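Side-chain contacts in NAD-dependent aldehyde dehydrogenase (Sinorhizobium meliloti, PDB 3U4J), which probably oxidises aldehydes with NAD or NADP as the electron acceptor, and is a tetramer that carries a bound calcium ion in this crystal: residues L310-Q313 / E314-D318; A345-S348 / E349-E353; S357-T360 / A361-S365; T437-E440 / T441-T445. All blocks are in the same frame, centred on the assembly; numbering follows the deposited sequence.

Contact 1 (L310-Q313 / E314-D318)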
ATOM      1  N   LEU A 310       0.061 -35.970   9.894  1.00 12.80           N
ATOM      2  CA  LEU A 310       0.061 -36.293   8.473  1.00 11.90           C
ATOM      3  C   LEU A 310      -1.358 -36.737   8.080  1.00 12.46           C
ATOM      4  O   LEU A 310      -1.895 -37.704   8.649  1.00 12.41           O
ATOM      5  CB  LEU A 310       1.106 -37.384   8.169  1.00 11.86           C
ATOM      6  CG  LEU A 310       1.014 -38.146   6.831  1.00 11.19           C
ATOM      7  CD1 LEU A 310       1.117 -37.135   5.673  1.00  9.98           C
ATOM      8  CD2 LEU A 310       2.087 -39.238   6.692  1.00 10.17           C
ATOM      9  N   LEU A 311      -1.968 -36.027   7.127  1.00 12.27           N
ATOM     10  CA  LEU A 311      -3.270 -36.422   6.566  1.00 12.65           C
ATOM     11  C   LEU A 311      -2.972 -36.861   5.146  1.00 13.08           C
ATOM     12  O   LEU A 311      -2.596 -36.044   4.305  1.00 12.25           O
ATOM     13  CB  LEU A 311      -4.283 -35.263   6.582  1.00 12.27           C
ATOM     14  CG  LEU A 311      -4.576 -34.547   7.908  1.00 13.70           C
ATOM     15  CD1 LEU A 311      -5.603 -33.442   7.730  1.00 11.04           C
ATOM     16  CD2 LEU A 311      -5.060 -35.482   8.959  1.00 14.94           C
ATOM     17  N   VAL A 312      -3.098 -38.161   4.890  1.00 13.34           N
ATOM     18  CA  VAL A 312      -2.652 -38.734   3.621  1.00 13.65           C
ATOM     19  C   VAL A 312      -3.816 -39.386   2.882  1.00 14.44           C
ATOM     20  O   VAL A 312      -4.659 -40.065   3.489  1.00 14.53           O
ATOM     21  CB  VAL A 312      -1.424 -39.673   3.816  1.00 13.59           C
ATOM     22  CG1 VAL A 312      -1.718 -40.824   4.820  1.00 15.22           C
ATOM     23  CG2 VAL A 312      -0.910 -40.208   2.465  1.00 13.57           C
ATOM     24  N   GLN A 313      -3.903 -39.107   1.581  1.00 14.49           N
ATOM     25  CA  GLN A 313      -4.947 -39.683   0.747  1.00 15.52           C
ATOM     26  C   GLN A 313      -4.737 -41.191   0.656  1.00 15.95           C
ATOM     27  O   GLN A 313      -3.601 -41.678   0.529  1.00 15.65           O
ATOM     28  CB  GLN A 313      -5.007 -39.023  -0.634  1.00 14.94           C
ATOM     29  CG  GLN A 313      -6.385 -39.167  -1.318  1.00 16.03           C
ATOM     30  CD  GLN A 313      -6.636 -38.129  -2.415  1.00 17.05           C
ATOM     31  OE1 GLN A 313      -7.788 -37.694  -2.620  1.00 19.68           O
ATOM     32  NE2 GLN A 313      -5.573 -37.721  -3.121  1.00 14.65           N
ATOM     33  N   GLU A 314      -5.845 -41.918   0.752  1.00 17.63           N
ATOM     34  CA  GLU A 314      -5.838 -43.374   0.883  1.00 19.43           C
ATOM     35  C   GLU A 314      -4.931 -44.088  -0.098  1.00 19.49           C
ATOM     36  O   GLU A 314      -4.116 -44.923   0.304  1.00 19.84           O
ATOM     37  CB  GLU A 314      -7.253 -43.922   0.735  1.00 20.56           C
ATOM     38  CG  GLU A 314      -8.029 -43.820   2.001  1.00 23.12           C
ATOM     39  CD  GLU A 314      -9.397 -44.464   1.892  1.00 27.58           C
ATOM     40  OE1 GLU A 314     -10.054 -44.537   2.936  1.00 27.82           O
ATOM     41  OE2 GLU A 314      -9.804 -44.893   0.780  1.00 30.14           O
ATOM     42  N   GLY A 315      -5.047 -43.719  -1.367  1.00 19.42           N
ATOM     43  CA  GLY A 315      -4.306 -44.366  -2.450  1.00 20.02           C
ATOM     44  C   GLY A 315      -2.796 -44.351  -2.348  1.00 20.12           C
ATOM     45  O   GLY A 315      -2.127 -45.225  -2.894  1.00 19.70           O
ATOM     46  N   ILE A 316      -2.240 -43.368  -1.642  1.00 19.86           N
ATOM     47  CA  ILE A 316      -0.783 -43.262  -1.592  1.00 19.83           C
ATOM     48  C   ILE A 316      -0.235 -43.453  -0.201  1.00 18.87           C
ATOM     49  O   ILE A 316       0.958 -43.279   0.016  1.00 19.30           O
ATOM     50  CB  ILE A 316      -0.267 -41.926  -2.147  1.00 19.93           C
ATOM     51  CG1 ILE A 316      -0.874 -40.769  -1.345  1.00 20.79           C
ATOM     52  CG2 ILE A 316      -0.544 -41.836  -3.647  1.00 21.36           C
ATOM     53  CD1 ILE A 316       0.030 -39.602  -1.205  1.00 24.84           C
ATOM     54  N   ARG A 317      -1.107 -43.825   0.728  1.00 18.63           N
ATOM     55  CA  ARG A 317      -0.720 -44.036   2.099  1.00 18.26           C
ATOM     56  C   ARG A 317       0.481 -44.960   2.196  1.00 17.99           C
ATOM     57  O   ARG A 317       1.455 -44.597   2.822  1.00 17.21           O
ATOM     58  CB  ARG A 317      -1.891 -44.578   2.928  1.00 19.03           C
ATOM     59  CG  ARG A 317      -1.605 -44.692   4.438  1.00 20.31           C
ATOM     60  CD  ARG A 317      -1.185 -46.101   4.830  1.00 24.81           C
ATOM     61  NE  ARG A 317      -0.998 -46.240   6.277  1.00 28.42           N
ATOM     62  CZ  ARG A 317      -0.162 -47.106   6.855  1.00 29.07           C
ATOM     63  NH1 ARG A 317       0.585 -47.924   6.124  1.00 30.78           N
ATOM     64  NH2 ARG A 317      -0.076 -47.159   8.179  1.00 28.93           N
ATOM     65  N   ASP A 318       0.419 -46.138   1.564  1.00 17.89           N
ATOM     66  CA  ASP A 318       1.481 -47.133   1.737  1.00 17.86           C
ATOM     67  C   ASP A 318       2.769 -46.690   1.063  1.00 16.85           C
ATOM     68  O   ASP A 318       3.851 -46.850   1.626  1.00 16.18           O
ATOM     69  CB  ASP A 318       1.043 -48.513   1.215  1.00 19.10           C
ATOM     70  CG  ASP A 318      -0.047 -49.143   2.069  1.00 21.33           C
ATOM     71  OD1 ASP A 318      -0.070 -48.923   3.294  1.00 23.49           O
ATOM     72  OD2 ASP A 318      -0.890 -49.870   1.511  1.00 25.38           O
TER
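Val312 and Gln313 close strand 307-313 and meet the turn that follows, one through its methyls and the other through its carbonyl. Both methyls of Val312 touch Arg317, and CG2 also meets Ile316. CG1 sits between the backbone N and the carbonyl carbon (chi1 57°) and lies 3.9 Å from Arg317 CG, whereas CG2, anti to N, lies 3.8 Å from Ile316 CD1 and 3.9 Å from Arg317 CA. This branched residue thus packs against the first turn of helix 317-330. Gln313 contributes its backbone oxygen: Ile316 N donates to Gln313 O at 3.1 Å (N-H...O 157°) from well above the carbonyl plane, closing a beta turn with Glu314 and Gly315 at its corners. Ile316 CG1 lies 3.4 Å from Gln313 O, and Gln313 CB is 3.3 Å from Glu314 N. Glu314 turns its carboxylate outward to a salt bridge with Lys414. Arg317 bends away at its second torsion, and its NH1 pairs with OD1 of its own neighbour Asp318 at 3.1 Å. The arrangement is a strand-turn-helix connection. Strand 307-313 runs parallel to both strand 275-279 and strand 407-413, Ile316 reaches Val279 of strand 275-279 and Leu285 of helix 285-297, and Arg317 leans on Thr412.

Contact 2 (A345-S348 / E349-E353); sequences AMIS and EAHAE
His351 lies against Ile347 and Ser348 at the start of helix 349-364. Its CB lies 3.5 Å from Ser348 OG and 3.7 Å from Ile347 CG2. With CG anti to the backbone N (chi1 -171°), the ring is carried back toward the preceding loop, where the same Ile347 CG2 is 3.9 Å from ring atom CG. Farther out, CD2 comes within 4.1 Å of the selenium of Met346, a selenomethionine whose chain crosses that of His351 at about a right angle; the approach to the ring is oblique. The tip, NE2, is hydrogen-bonded to the carbonyl oxygen of Phe404, while Trp171 meets the ring edge-to-face. Met346 CG also packs 3.8 Å from Ala352 CB. Ser348 is the N-cap: its OG accepts from His351 N at 3.0 Å (157° at the hydrogen), and its carbonyl oxygen accepts the first main-chain helix bond, from Ala352 N at 3.0 Å. With an alanine here the OG is gone, and the His351 amide is likely to lose its capping acceptor. Ser348 OG and O take up the amides of His351 and Ala352, while the imidazole packs against Ile347 and Met346 and, because Phe404 O can only accept, must carry a hydrogen on NE2.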
ATOM      1  N   ALA A 345      18.589 -32.814  20.832  1.00 12.82           N
ATOM      2  CA  ALA A 345      18.158 -33.290  22.144  1.00 13.35           C
ATOM      3  C   ALA A 345      16.805 -32.715  22.521  1.00 13.25           C
ATOM      4  O   ALA A 345      16.396 -31.679  21.973  1.00 13.15           O
ATOM      5  CB  ALA A 345      19.233 -32.912  23.217  1.00 13.45           C
HETATM    6  N   MSE A 346      16.116 -33.380  23.449  1.00 13.04           N
HETATM    7  CA  MSE A 346      14.957 -32.805  24.132  1.00 13.83           C
HETATM    8  C   MSE A 346      15.469 -31.708  25.077  1.00 13.78           C
HETATM    9  O   MSE A 346      16.544 -31.857  25.678  1.00 13.61           O
HETATM   10  CB  MSE A 346      14.222 -33.862  24.987  1.00 14.46           C
HETATM   11  CG  MSE A 346      13.541 -35.011  24.246  1.00 17.77           C
HETATM   12 SE   MSE A 346      11.997 -34.408  23.147  1.00 32.38          SE
HETATM   13  CE  MSE A 346      13.029 -34.005  21.569  1.00 21.67           C
ATOM     14  N   ILE A 347      14.694 -30.637  25.244  1.00 12.92           N
ATOM     15  CA  ILE A 347      15.149 -29.479  26.025  1.00 12.34           C
ATOM     16  C   ILE A 347      15.397 -29.793  27.528  1.00 12.75           C
ATOM     17  O   ILE A 347      16.313 -29.222  28.150  1.00 11.83           O
ATOM     18  CB  ILE A 347      14.175 -28.289  25.885  1.00 12.52           C
ATOM     19  CG1 ILE A 347      14.854 -26.976  26.306  1.00 11.38           C
ATOM     20  CG2 ILE A 347      12.869 -28.532  26.677  1.00 11.67           C
ATOM     21  CD1 ILE A 347      15.885 -26.457  25.315  1.00 10.61           C
ATOM     22  N   SER A 348      14.589 -30.694  28.100  1.00 11.82           N
ATOM     23  CA  SER A 348      14.698 -30.976  29.527  1.00 13.16           C
ATOM     24  C   SER A 348      14.178 -32.375  29.845  1.00 13.54           C
ATOM     25  O   SER A 348      13.524 -33.009  29.009  1.00 12.49           O
ATOM     26  CB  SER A 348      13.959 -29.936  30.373  1.00 12.49           C
ATOM     27  OG  SER A 348      12.554 -30.111  30.262  1.00 13.76           O
ATOM     28  N   GLU A 349      14.500 -32.865  31.038  1.00 13.80           N
ATOM     29  CA  GLU A 349      13.980 -34.174  31.454  1.00 15.21           C
ATOM     30  C   GLU A 349      12.453 -34.082  31.607  1.00 15.01           C
ATOM     31  O   GLU A 349      11.740 -34.994  31.196  1.00 15.11           O
ATOM     32  CB  GLU A 349      14.674 -34.654  32.755  1.00 15.90           C
ATOM     33  CG  GLU A 349      14.047 -35.912  33.398  1.00 20.41           C
ATOM     34  CD  GLU A 349      14.373 -37.218  32.664  1.00 26.48           C
ATOM     35  OE1 GLU A 349      15.537 -37.416  32.258  1.00 28.86           O
ATOM     36  OE2 GLU A 349      13.456 -38.071  32.511  1.00 31.09           O
ATOM     37  N   ALA A 350      11.953 -32.977  32.164  1.00 14.68           N
ATOM     38  CA  ALA A 350      10.492 -32.791  32.304  1.00 15.28           C
ATOM     39  C   ALA A 350       9.819 -32.814  30.925  1.00 15.30           C
ATOM     40  O   ALA A 350       8.775 -33.466  30.738  1.00 14.96           O
ATOM     41  CB  ALA A 350      10.142 -31.487  33.068  1.00 14.70           C
ATOM     42  N   HIS A 351      10.443 -32.166  29.938  1.00 14.41           N
ATOM     43  CA  HIS A 351       9.849 -32.172  28.603  1.00 13.83           C
ATOM     44  C   HIS A 351       9.873 -33.561  27.968  1.00 13.96           C
ATOM     45  O   HIS A 351       8.874 -33.984  27.397  1.00 13.50           O
ATOM     46  CB  HIS A 351      10.510 -31.143  27.678  1.00 13.58           C
ATOM     47  CG  HIS A 351       9.792 -30.980  26.378  1.00 12.95           C
ATOM     48  ND1 HIS A 351       8.577 -30.346  26.282  1.00 14.80           N
ATOM     49  CD2 HIS A 351      10.106 -31.388  25.125  1.00 15.57           C
ATOM     50  CE1 HIS A 351       8.172 -30.362  25.023  1.00 18.11           C
ATOM     51  NE2 HIS A 351       9.080 -30.995  24.300  1.00 15.48           N
ATOM     52  N   ALA A 352      11.012 -34.256  28.067  1.00 13.68           N
ATOM     53  CA  ALA A 352      11.124 -35.624  27.546  1.00 14.76           C
ATOM     54  C   ALA A 352      10.051 -36.561  28.158  1.00 14.86           C
ATOM     55  O   ALA A 352       9.452 -37.363  27.448  1.00 14.64           O
ATOM     56  CB  ALA A 352      12.552 -36.188  27.764  1.00 14.15           C
ATOM     57  N   GLU A 353       9.822 -36.446  29.462  1.00 15.05           N
ATOM     58  CA  GLU A 353       8.793 -37.252  30.149  1.00 16.44           C
ATOM     59  C   GLU A 353       7.383 -36.940  29.622  1.00 15.54           C
ATOM     60  O   GLU A 353       6.596 -37.851  29.380  1.00 14.80           O
ATOM     61  CB  GLU A 353       8.869 -37.082  31.671  1.00 17.58           C
ATOM     62  CG  GLU A 353      10.080 -37.829  32.300  1.00 23.61           C
ATOM     63  CD  GLU A 353      10.444 -37.374  33.742  1.00 31.48           C
ATOM     64  OE1 GLU A 353       9.773 -36.481  34.315  1.00 34.92           O
ATOM     65  OE2 GLU A 353      11.423 -37.925  34.307  1.00 34.89           O
TER

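Contact 3 (S357-T360 / A361-S365); sequences SYVT and AGITS
Tyr358 meets Gly362 through the backbone, its carbonyl oxygen receiving Gly362 N at 2.8 Å, and its ring is the one flat side chain here. The CB of Tyr358 points away from residues 361-365; at the far edge of the ring OH bonds to the carboxylate of Glu401, and Ile403 packs against the side chain. The other flat groups are the peptides, and the four amide donors Ala361, Gly362, Ile363 and Thr364 reach the carbonyls four residues back, the pattern of a regular alpha-helix. Aliphatic groups crowd these carbonyl oxygens. Ala361 CB is 3.5 Å from both Ser357 O and Tyr358 O. Ile363 has CG1 anti to its carbonyl carbon (chi1 -57°), which brings CG1 to 3.3 Å from Val359 O and CD1 to 4.0 Å from Val359 CG1. Thr364 turns its methyl back along the helix in the same sense, and CG2 sits tightly at 3.1 Å from Thr360 O. The Val359-Ile363 ridge faces strand 383-390: Val359 touches Tyr384, Thr387 and Phe389, Ile363 adds to the cover of Phe389, and Tyr358 reaches the loop holding Ile403. The last turns of helix 349-364 thus pack on a strand that itself pairs with strands 368-371, 375-376 and 407-413.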
ATOM      1  N   SER A 357       4.918 -39.429  27.847  1.00 15.85           N
ATOM      2  CA  SER A 357       3.538 -39.533  28.313  1.00 16.54           C
ATOM      3  C   SER A 357       2.515 -39.505  27.166  1.00 15.79           C
ATOM      4  O   SER A 357       1.526 -40.237  27.178  1.00 15.78           O
ATOM      5  CB  SER A 357       3.235 -38.392  29.276  1.00 17.24           C
ATOM      6  OG  SER A 357       1.974 -38.600  29.885  1.00 22.94           O
ATOM      7  N   TYR A 358       2.716 -38.625  26.188  1.00 14.72           N
ATOM      8  CA  TYR A 358       1.839 -38.599  25.041  1.00 14.00           C
ATOM      9  C   TYR A 358       1.943 -39.875  24.178  1.00 13.64           C
ATOM     10  O   TYR A 358       0.930 -40.398  23.693  1.00 12.69           O
ATOM     11  CB  TYR A 358       2.104 -37.333  24.208  1.00 14.12           C
ATOM     12  CG  TYR A 358       1.351 -36.123  24.716  1.00 15.02           C
ATOM     13  CD1 TYR A 358      -0.045 -36.107  24.717  1.00 17.02           C
ATOM     14  CD2 TYR A 358       2.029 -34.987  25.198  1.00 15.91           C
ATOM     15  CE1 TYR A 358      -0.754 -34.996  25.184  1.00 18.76           C
ATOM     16  CE2 TYR A 358       1.321 -33.859  25.644  1.00 15.95           C
ATOM     17  CZ  TYR A 358      -0.072 -33.887  25.646  1.00 18.43           C
ATOM     18  OH  TYR A 358      -0.808 -32.803  26.073  1.00 21.19           O
ATOM     19  N   VAL A 359       3.164 -40.361  23.973  1.00 13.70           N
ATOM     20  CA  VAL A 359       3.368 -41.609  23.221  1.00 14.90           C
ATOM     21  C   VAL A 359       2.684 -42.761  23.967  1.00 16.04           C
ATOM     22  O   VAL A 359       2.000 -43.583  23.352  1.00 16.54           O
ATOM     23  CB  VAL A 359       4.873 -41.918  22.975  1.00 14.62           C
ATOM     24  CG1 VAL A 359       5.062 -43.357  22.520  1.00 15.27           C
ATOM     25  CG2 VAL A 359       5.433 -40.967  21.901  1.00 15.22           C
ATOM     26  N   THR A 360       2.819 -42.806  25.292  1.00 16.61           N
ATOM     27  CA  THR A 360       2.143 -43.890  26.008  1.00 17.86           C
ATOM     28  C   THR A 360       0.609 -43.753  25.942  1.00 17.74           C
ATOM     29  O   THR A 360      -0.098 -44.745  25.756  1.00 17.59           O
ATOM     30  CB  THR A 360       2.734 -44.242  27.439  1.00 18.41           C
ATOM     31  OG1 THR A 360       1.871 -43.821  28.499  1.00 22.31           O
ATOM     32  CG2 THR A 360       4.112 -43.755  27.639  1.00 15.73           C
ATOM     33  N   ALA A 361       0.110 -42.522  26.000  1.00 17.44           N
ATOM     34  CA  ALA A 361      -1.312 -42.284  25.753  1.00 17.64           C
ATOM     35  C   ALA A 361      -1.766 -42.740  24.357  1.00 17.51           C
ATOM     36  O   ALA A 361      -2.853 -43.329  24.212  1.00 17.59           O
ATOM     37  CB  ALA A 361      -1.675 -40.829  25.989  1.00 17.45           C
ATOM     38  N   GLY A 362      -0.952 -42.469  23.339  1.00 16.89           N
ATOM     39  CA  GLY A 362      -1.257 -42.911  21.971  1.00 16.74           C
ATOM     40  C   GLY A 362      -1.409 -44.424  21.852  1.00 16.50           C
ATOM     41  O   GLY A 362      -2.315 -44.910  21.193  1.00 16.12           O
ATOM     42  N   ILE A 363      -0.508 -45.164  22.477  1.00 16.90           N
ATOM     43  CA  ILE A 363      -0.577 -46.635  22.489  1.00 18.02           C
ATOM     44  C   ILE A 363      -1.872 -47.103  23.190  1.00 18.46           C
ATOM     45  O   ILE A 363      -2.582 -47.992  22.686  1.00 19.00           O
ATOM     46  CB  ILE A 363       0.698 -47.234  23.157  1.00 17.82           C
ATOM     47  CG1 ILE A 363       1.956 -46.741  22.419  1.00 17.67           C
ATOM     48  CG2 ILE A 363       0.658 -48.801  23.193  1.00 19.54           C
ATOM     49  CD1 ILE A 363       3.258 -46.823  23.228  1.00 18.15           C
ATOM     50  N   THR A 364      -2.203 -46.491  24.323  1.00 18.59           N
ATOM     51  CA  THR A 364      -3.396 -46.922  25.062  1.00 19.66           C
ATOM     52  C   THR A 364      -4.685 -46.597  24.296  1.00 19.31           C
ATOM     53  O   THR A 364      -5.689 -47.300  24.437  1.00 18.37           O
ATOM     54  CB  THR A 364      -3.466 -46.380  26.513  1.00 19.95           C
ATOM     55  OG1 THR A 364      -3.833 -45.011  26.489  1.00 25.63           O
ATOM     56  CG2 THR A 364      -2.160 -46.541  27.253  1.00 18.86           C
ATOM     57  N   SER A 365      -4.638 -45.552  23.461  1.00 18.60           N
ATOM     58  CA  SER A 365      -5.757 -45.172  22.613  1.00 18.70           C
ATOM     59  C   SER A 365      -5.973 -46.188  21.491  1.00 19.05           C
ATOM     60  O   SER A 365      -7.009 -46.182  20.867  1.00 19.50           O
ATOM     61  CB  SER A 365      -5.523 -43.780  21.978  1.00 19.03           C
ATOM     62  OG  SER A 365      -5.528 -42.726  22.932  1.00 19.22           O
TER

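Contact 4 (T437-E440 / T441-T445); sequences TNLE and TALQT
Helix 439-448 of the beta-alpha-beta unit formed with strands 431-435 and 453-456 begins here, where Asn438, at the N-cap, lies against Thr441. The Asn438 side chain has CG anti to its backbone N (chi1 -172°) and crosses the threonine at about a right angle, so that its CG sits 3.3 Å from Thr441 CG2, a tight contact. A glycine in place of Asn438 is likely to leave the Thr441 methyl without this partner and the N-cap without a side chain beside the first turn. The Asn438 carbonyl starts the helical bonding: its O accepts from Ala442 N at 3.0 Å. Leu443 N and Leu439 O follow in the same pattern, and Gln444 N reaches Glu440 O at 2.8 Å. Thr441 O is gripped twice, by Thr445 OG1 at 2.6 Å and by Thr445 N at 3.0 Å, which holds the Thr445 hydroxyl to the helix backbone. Two i to i+4 pairs line the helix. Leu439 CD1 meets Leu443 CD1 at 3.8 Å, and Glu440 CG lies 3.9 Å from Gln444 CG, the carboxylate and amide planes being 41° apart. Ala442 and Leu443 touch Ile456 of strand 453-456, and Thr441 and Thr445 rest on Phe280. The leucine face is also a tetramer interface: Leu439 packs on Ile456 of a second subunit, Ala442 and Leu443 meet Leu439 of that subunit, Leu498 of a third covers both leucines, and Leu156 of a fourth reaches Leu443.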
ATOM      1  N   THR A 437       0.134 -31.783  -7.072  1.00 10.57           N
ATOM      2  CA  THR A 437       0.612 -31.188  -8.332  1.00 10.89           C
ATOM      3  C   THR A 437      -0.569 -30.550  -9.073  1.00 11.04           C
ATOM      4  O   THR A 437      -0.416 -30.041 -10.188  1.00 10.96           O
ATOM      5  CB  THR A 437       1.206 -32.274  -9.263  1.00 12.08           C
ATOM      6  OG1 THR A 437       0.330 -33.421  -9.231  1.00 11.30           O
ATOM      7  CG2 THR A 437       2.610 -32.659  -8.818  1.00 10.52           C
ATOM      8  N   ASN A 438      -1.749 -30.571  -8.449  1.00 10.84           N
ATOM      9  CA  ASN A 438      -2.984 -30.119  -9.089  1.00 11.51           C
ATOM     10  C   ASN A 438      -3.288 -28.670  -8.714  1.00 11.83           C
ATOM     11  O   ASN A 438      -3.430 -28.370  -7.527  1.00 11.46           O
ATOM     12  CB  ASN A 438      -4.150 -31.018  -8.626  1.00 11.63           C
ATOM     13  CG  ASN A 438      -5.462 -30.761  -9.385  1.00 14.30           C
ATOM     14  OD1 ASN A 438      -5.924 -31.623 -10.161  1.00 16.51           O
ATOM     15  ND2 ASN A 438      -6.087 -29.616  -9.143  1.00 10.15           N
ATOM     16  N   LEU A 439      -3.431 -27.789  -9.706  1.00 11.65           N
ATOM     17  CA  LEU A 439      -3.697 -26.372  -9.426  1.00 11.84           C
ATOM     18  C   LEU A 439      -4.893 -26.137  -8.489  1.00 12.06           C
ATOM     19  O   LEU A 439      -4.788 -25.426  -7.493  1.00 12.20           O
ATOM     20  CB  LEU A 439      -3.926 -25.595 -10.721  1.00 11.45           C
ATOM     21  CG  LEU A 439      -4.240 -24.092 -10.598  1.00 12.22           C
ATOM     22  CD1 LEU A 439      -2.992 -23.291 -10.345  1.00  8.79           C
ATOM     23  CD2 LEU A 439      -4.876 -23.627 -11.912  1.00 13.00           C
ATOM     24  N   GLU A 440      -6.036 -26.713  -8.830  1.00 12.29           N
ATOM     25  CA  GLU A 440      -7.260 -26.496  -8.077  1.00 12.65           C
ATOM     26  C   GLU A 440      -7.143 -27.048  -6.671  1.00 13.01           C
ATOM     27  O   GLU A 440      -7.470 -26.363  -5.702  1.00 13.14           O
ATOM     28  CB  GLU A 440      -8.468 -27.166  -8.766  1.00 13.38           C
ATOM     29  CG  GLU A 440      -9.807 -26.817  -8.079  1.00 15.13           C
ATOM     30  CD  GLU A 440     -11.020 -27.505  -8.710  1.00 20.30           C
ATOM     31  OE1 GLU A 440     -10.846 -28.339  -9.628  1.00 20.11           O
ATOM     32  OE2 GLU A 440     -12.151 -27.205  -8.282  1.00 19.60           O
ATOM     33  N   THR A 441      -6.699 -28.290  -6.536  1.00 12.71           N
ATOM     34  CA  THR A 441      -6.719 -28.854  -5.188  1.00 12.79           C
ATOM     35  C   THR A 441      -5.666 -28.237  -4.268  1.00 11.98           C
ATOM     36  O   THR A 441      -5.968 -28.017  -3.117  1.00 11.19           O
ATOM     37  CB  THR A 441      -6.765 -30.441  -5.107  1.00 14.50           C
ATOM     38  OG1 THR A 441      -5.755 -30.971  -4.232  1.00 17.26           O
ATOM     39  CG2 THR A 441      -6.801 -31.115  -6.431  1.00  9.36           C
ATOM     40  N   ALA A 442      -4.477 -27.903  -4.785  1.00 11.19           N
ATOM     41  CA  ALA A 442      -3.481 -27.191  -3.969  1.00 11.66           C
ATOM     42  C   ALA A 442      -3.981 -25.838  -3.464  1.00 11.35           C
ATOM     43  O   ALA A 442      -3.977 -25.584  -2.247  1.00 10.06           O
ATOM     44  CB  ALA A 442      -2.151 -27.026  -4.714  1.00 11.54           C
ATOM     45  N   LEU A 443      -4.426 -24.979  -4.388  1.00 11.66           N
ATOM     46  CA  LEU A 443      -4.885 -23.635  -4.008  1.00 12.07           C
ATOM     47  C   LEU A 443      -6.228 -23.599  -3.270  1.00 12.58           C
ATOM     48  O   LEU A 443      -6.376 -22.821  -2.307  1.00 11.48           O
ATOM     49  CB  LEU A 443      -4.872 -22.666  -5.212  1.00 11.44           C
ATOM     50  CG  LEU A 443      -3.435 -22.309  -5.651  1.00 13.41           C
ATOM     51  CD1 LEU A 443      -3.446 -21.572  -6.973  1.00 13.94           C
ATOM     52  CD2 LEU A 443      -2.715 -21.460  -4.578  1.00 13.22           C
ATOM     53  N   GLN A 444      -7.213 -24.406  -3.701  1.00 12.17           N
ATOM     54  CA  GLN A 444      -8.491 -24.429  -2.975  1.00 12.12           C
ATOM     55  C   GLN A 444      -8.350 -25.036  -1.581  1.00 12.13           C
ATOM     56  O   GLN A 444      -8.980 -24.564  -0.637  1.00 12.08           O
ATOM     57  CB  GLN A 444      -9.624 -25.101  -3.752  1.00 13.39           C
ATOM     58  CG  GLN A 444     -10.020 -24.371  -5.034  1.00 14.92           C
ATOM     59  CD  GLN A 444     -10.875 -23.103  -4.833  1.00 18.98           C
ATOM     60  OE1 GLN A 444     -11.834 -22.881  -5.592  1.00 21.27           O
ATOM     61  NE2 GLN A 444     -10.520 -22.257  -3.846  1.00 17.06           N
ATOM     62  N   THR A 445      -7.488 -26.036  -1.431  1.00 11.73           N
ATOM     63  CA  THR A 445      -7.282 -26.617  -0.110  1.00 10.80           C
ATOM     64  C   THR A 445      -6.616 -25.587   0.807  1.00 11.00           C
ATOM     65  O   THR A 445      -7.061 -25.397   1.918  1.00 10.61           O
ATOM     66  CB  THR A 445      -6.524 -27.968  -0.163  1.00 10.99           C
ATOM     67  OG1 THR A 445      -7.235 -28.879  -1.031  1.00 10.81           O
ATOM     68  CG2 THR A 445      -6.464 -28.603   1.204  1.00  9.99           C
TER

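How the contacts relate
Contacts 2 and 3 share helix 349-364, the first at its N-cap and the second in its last turns, with centres about 17 Å apart. Contacts 1 and 4 also have centres about 17 Å apart but approach to about 7 Å between nearest atoms; each begins a helix that follows a strand of one mixed sheet, and Phe280, just after strand 275-279, touches both. Contact 3 stands about 22 Å from contact 1 between centres, whereas contacts 2 and 4 are the farthest apart at about 39 Å. Among the four, contact 4 alone touches other subunits. None lies at the calcium site of Leu17 and Glu50.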